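Local coordinates for GDSL-like protein (Roseburia intestinalis L1-82, PDB 6HFZ) that removes acetyl groups from acetylated mannans, acting as a two-domain esterase of the GDSL (SGNH-hydrolase) family, at residues 48-51 with 52-55; 56-59 with 60-63. One frame throughout, in Å; residues are numbered along the deposited sequence.

Overall arrangement
Contacts 1 and 2 follow each other along the chain, and their centres are about 11 Å apart. Contact 1 is the loop and 3-10 turn that lead into helix 55-66; contact 2 is the body of that helix. They meet where the turn packs on the first helical turn: P51 O is 3.5 Å from Y57 CB, and L53 O is 3.5 Å from H58 NE2. Both centres lie about 19 Å from the centre of the chain, on the same side of it. The loop follows helix 41-44, which starts at S41. S41, H193 and D190 have the geometry of a Ser-His-Asp triad and are probably the catalytic residues.

Contact 1: 48-51 with 52-55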
loop_
_atom_site.group_PDB
_atom_site.type_symbol
_atom_site.label_atom_id
_atom_site.label_comp_id
_atom_site.label_asym_id
_atom_site.label_seq_id
_atom_site.Cartn_x
_atom_site.Cartn_y
_atom_site.Cartn_z
ATOM N N SER A 48 -9.858 -11.792 -8.693
ATOM C CA SER A 48 -10.642 -11.784 -9.945
ATOM C C SER A 48 -10.107 -12.892 -10.863
ATOM O O SER A 48 -8.950 -13.301 -10.737
ATOM C CB SER A 48 -10.627 -10.447 -10.640
ATOM O OG SER A 48 -9.309 -10.102 -11.024
ATOM N N SER A 49 -10.970 -13.402 -11.754
ATOM C CA SER A 49 -10.605 -14.505 -12.654
ATOM C C SER A 49 -9.788 -14.000 -13.852
ATOM O O SER A 49 -9.064 -14.771 -14.494
ATOM C CB SER A 49 -11.836 -15.239 -13.100
ATOM O OG SER A 49 -12.638 -14.385 -13.879
ATOM N N LYS A 50 -9.873 -12.703 -14.141
ATOM C CA LYS A 50 -9.057 -12.074 -15.168
ATOM C C LYS A 50 -8.717 -10.668 -14.727
ATOM O O LYS A 50 -9.498 -10.052 -14.012
ATOM C CB LYS A 50 -9.805 -11.809 -16.481
ATOM C CG LYS A 50 -10.429 -12.998 -17.182
ATOM C CD LYS A 50 -11.404 -12.577 -18.276
ATOM C CE LYS A 50 -12.552 -13.551 -18.432
ATOM N NZ LYS A 50 -12.070 -14.952 -18.482
ATOM N N PRO A 51 -7.618 -10.080 -15.227
ATOM C CA PRO A 51 -7.260 -8.697 -14.914
ATOM C C PRO A 51 -8.332 -7.652 -15.238
ATOM O O PRO A 51 -8.427 -6.661 -14.557
ATOM C CB PRO A 51 -6.046 -8.466 -15.812
ATOM C CG PRO A 51 -5.425 -9.816 -15.882
ATOM C CD PRO A 51 -6.605 -10.734 -16.077
ATOM N N GLU A 52 -9.152 -7.910 -16.272
ATOM C CA GLU A 52 -10.140 -6.957 -16.698
ATOM C C GLU A 52 -11.357 -6.949 -15.758
ATOM O O GLU A 52 -12.222 -6.087 -15.902
ATOM C CB GLU A 52 -10.614 -7.236 -18.134
ATOM C CG GLU A 52 -9.513 -7.108 -19.183
ATOM C CD GLU A 52 -8.493 -8.242 -19.199
ATOM O OE1 GLU A 52 -8.814 -9.361 -18.718
ATOM O OE2 GLU A 52 -7.382 -7.993 -19.685
ATOM N N LEU A 53 -11.439 -7.876 -14.787
ATOM C CA LEU A 53 -12.620 -7.996 -13.933
ATOM C C LEU A 53 -12.316 -7.586 -12.471
ATOM O O LEU A 53 -13.144 -7.814 -11.597
ATOM C CB LEU A 53 -13.102 -9.448 -14.001
ATOM C CG LEU A 53 -13.665 -9.887 -15.357
ATOM C CD1 LEU A 53 -14.124 -11.333 -15.296
ATOM C CD2 LEU A 53 -14.809 -8.972 -15.787
ATOM N N CYS A 54 -11.137 -6.998 -12.192
ATOM C CA CYS A 54 -10.899 -6.467 -10.847
ATOM C C CYS A 54 -11.537 -5.076 -10.755
ATOM O O CYS A 54 -11.845 -4.457 -11.769
ATOM C CB CYS A 54 -9.421 -6.428 -10.486
ATOM S SG CYS A 54 -8.401 -5.243 -11.394
ATOM N N TYR A 55 -11.712 -4.574 -9.523
ATOM C CA TYR A 55 -12.449 -3.320 -9.307
ATOM C C TYR A 55 -11.706 -2.195 -10.039
ATOM O O TYR A 55 -12.326 -1.310 -10.581
ATOM C CB TYR A 55 -12.683 -3.043 -7.812
ATOM C CG TYR A 55 -11.593 -2.256 -7.138
ATOM C CD1 TYR A 55 -11.498 -0.897 -7.322
ATOM C CD2 TYR A 55 -10.674 -2.863 -6.296
ATOM C CE1 TYR A 55 -10.481 -0.156 -6.755
ATOM C CE2 TYR A 55 -9.660 -2.133 -5.700
ATOM C CZ TYR A 55 -9.537 -0.780 -5.966
ATOM O OH TYR A 55 -8.485 -0.053 -5.461
#
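The loop between helix 41-44 and helix 55-66 ends in a short 3-10 turn, in which K50 and L53 are joined through the backbone. L53 N donates to K50 O at 3.0 Å, with an N-H...O angle of 163°. S48 packs against the L53-C54 end of the turn. Its OG turns in between its own backbone N and carbonyl carbon (chi1 62°), and this brings it 3.7 Å from C54 CB. The hydroxyl has both G45 O and K50 O within reach of its one proton, so its bond to K50 O is not settled.

The L53 side chain runs alongside that of K50, with L53 CD1 4.2 Å from K50 CE. The same methyl lies 3.7 Å from S49 OG, whose polar partner is the carboxylate of D196. E52 bends at chi2 (74°) and folds back over the turn. This places E52 OE1 3.5 Å from K50 CB and 3.7 Å from P51 CD. The charged ends of the two chains stay apart, with K50 NZ 6.5 Å from E52 OE1, so no salt bridge forms.

C54 is the N-cap residue of helix 55-66, and beyond it Y55 N is bonded to H199 ND1. C54 N is buried and has no partner in the model. Between the two segments the one settled hydrogen bond is L53 N to K50 O; the side chains add van der Waals contact, and S49 is tied to D196. Any attraction between K50 and E52 is probably weak.

Contact 2: 56-59 with 60-63; sequences AYHV and YEWW
Y57 is bordered by two side chains of the next helical turn, Y60 against one ring face and E61 at the ring edge. The CG of Y57 is anti to the backbone N (chi1 -158°), which brings the end of the ring back beside Y60 and E61. Y60 lies alongside and points the same way. Its CD2 sits 3.7 Å above the Y57 ring plane, offset toward the rim. The ring planes are inclined at 57° and the centroids are 5.3 Å apart. The extended E61 chain crosses Y57 obliquely. E61 OE2 comes to 3.4 Å from Y57 CE2, near the ring plane, and the carboxylate is turned 54° from the ring. An alanine in place of Y57 removes the ring face beside Y60 CD2 and would probably leave the Y74 ring without its edge-to-face mate and let the E61 chain turn more freely.

Backbone i+4 to i bonds tie the turns, among them E61 N to Y57 O at 2.7 Å. V59 lies beside W63, with V59 CG1 4.1 Å from W63 CD1. W62 CZ3 stands 3.8 Å above the W63 ring, over its centre.

Helix 55-66 packs on the central sheet, with V59 on F37 and W63 edge-to-face with F102. Y57 meets Y74 edge-to-face, and Y60 OH is bonded to F72 O. W62 reaches helix 196-215 at T207 and L210, and W63 packs on helix 18-28.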
loop_
_atom_site.group_PDB
_atom_site.type_symbol
_atom_site.label_atom_id
_atom_site.label_comp_id
_atom_site.label_asym_id
_atom_site.label_seq_id
_atom_site.Cartn_x
_atom_site.Cartn_y
_atom_site.Cartn_z
ATOM N N ALA A 56 -10.356 -2.201 -9.990
ATOM C CA ALA A 56 -9.548 -1.138 -10.542
ATOM C C ALA A 56 -9.799 -0.989 -12.054
ATOM O O ALA A 56 -10.020 0.098 -12.537
ATOM C CB ALA A 56 -8.071 -1.328 -10.225
ATOM N N TYR A 57 -9.862 -2.121 -12.750
ATOM C CA TYR A 57 -10.074 -2.070 -14.206
ATOM C C TYR A 57 -11.519 -1.643 -14.485
ATOM O O TYR A 57 -11.776 -0.902 -15.439
ATOM C CB TYR A 57 -9.647 -3.392 -14.815
ATOM C CG TYR A 57 -9.337 -3.260 -16.285
ATOM C CD1 TYR A 57 -8.095 -2.857 -16.738
ATOM C CD2 TYR A 57 -10.342 -3.471 -17.210
ATOM C CE1 TYR A 57 -7.838 -2.704 -18.090
ATOM C CE2 TYR A 57 -10.112 -3.295 -18.559
ATOM C CZ TYR A 57 -8.860 -2.923 -18.998
ATOM O OH TYR A 57 -8.656 -2.828 -20.349
ATOM N N HIS A 58 -12.461 -2.047 -13.619
ATOM C CA HIS A 58 -13.849 -1.602 -13.761
ATOM C C HIS A 58 -13.951 -0.083 -13.631
ATOM O O HIS A 58 -14.691 0.572 -14.374
ATOM C CB HIS A 58 -14.807 -2.293 -12.784
ATOM C CG HIS A 58 -15.182 -3.720 -13.079
ATOM N ND1 HIS A 58 -15.769 -4.144 -14.278
ATOM C CD2 HIS A 58 -15.161 -4.811 -12.288
ATOM C CE1 HIS A 58 -16.053 -5.441 -14.196
ATOM N NE2 HIS A 58 -15.722 -5.871 -12.982
ATOM N N VAL A 59 -13.206 0.513 -12.691
ATOM C CA VAL A 59 -13.238 1.936 -12.537
ATOM C C VAL A 59 -12.589 2.580 -13.769
ATOM O O VAL A 59 -13.004 3.661 -14.214
ATOM C CB VAL A 59 -12.535 2.352 -11.240
ATOM C CG1 VAL A 59 -12.231 3.829 -11.172
ATOM C CG2 VAL A 59 -13.327 1.892 -10.039
ATOM N N TYR A 60 -11.492 1.974 -14.249
ATOM C CA TYR A 60 -10.790 2.478 -15.443
ATOM C C TYR A 60 -11.784 2.480 -16.620
ATOM O O TYR A 60 -11.889 3.461 -17.381
ATOM C CB TYR A 60 -9.518 1.658 -15.681
ATOM C CG TYR A 60 -8.832 1.908 -16.999
ATOM C CD1 TYR A 60 -8.207 3.112 -17.274
ATOM C CD2 TYR A 60 -8.820 0.920 -17.956
ATOM C CE1 TYR A 60 -7.571 3.332 -18.491
ATOM C CE2 TYR A 60 -8.199 1.126 -19.180
ATOM C CZ TYR A 60 -7.576 2.326 -19.437
ATOM O OH TYR A 60 -6.969 2.481 -20.654
ATOM N N GLU A 61 -12.544 1.389 -16.749
ATOM C CA GLU A 61 -13.546 1.267 -17.823
ATOM C C GLU A 61 -14.626 2.346 -17.652
ATOM O O GLU A 61 -15.117 2.870 -18.672
ATOM C CB GLU A 61 -14.107 -0.157 -17.906
ATOM C CG GLU A 61 -13.105 -1.116 -18.507
ATOM C CD GLU A 61 -13.614 -2.474 -18.935
ATOM O OE1 GLU A 61 -14.394 -3.070 -18.181
ATOM O OE2 GLU A 61 -13.194 -2.952 -20.013
ATOM N N TRP A 62 -15.012 2.676 -16.405
ATOM C CA TRP A 62 -15.928 3.794 -16.160
ATOM C C TRP A 62 -15.436 5.091 -16.810
ATOM O O TRP A 62 -16.229 5.749 -17.470
ATOM C CB TRP A 62 -16.259 4.014 -14.674
ATOM C CG TRP A 62 -17.244 5.109 -14.409
ATOM C CD1 TRP A 62 -18.599 4.981 -14.297
ATOM C CD2 TRP A 62 -16.957 6.508 -14.233
ATOM N NE1 TRP A 62 -19.167 6.205 -14.078
ATOM C CE2 TRP A 62 -18.189 7.168 -14.066
ATOM C CE3 TRP A 62 -15.793 7.276 -14.261
ATOM C CZ2 TRP A 62 -18.267 8.534 -13.838
ATOM C CZ3 TRP A 62 -15.877 8.628 -14.052
ATOM C CH2 TRP A 62 -17.108 9.259 -13.873
ATOM N N TRP A 63 -14.175 5.486 -16.578
ATOM C CA TRP A 63 -13.623 6.706 -17.176
ATOM C C TRP A 63 -13.750 6.642 -18.715
ATOM O O TRP A 63 -14.280 7.577 -19.336
ATOM C CB TRP A 63 -12.175 6.936 -16.715
ATOM C CG TRP A 63 -12.057 7.403 -15.294
ATOM C CD1 TRP A 63 -11.831 6.647 -14.170
ATOM C CD2 TRP A 63 -12.178 8.751 -14.838
ATOM N NE1 TRP A 63 -11.806 7.445 -13.054
ATOM C CE2 TRP A 63 -12.000 8.739 -13.437
ATOM C CE3 TRP A 63 -12.390 9.967 -15.488
ATOM C CZ2 TRP A 63 -12.055 9.906 -12.679
ATOM C CZ3 TRP A 63 -12.459 11.114 -14.739
ATOM C CH2 TRP A 63 -12.286 11.085 -13.355
#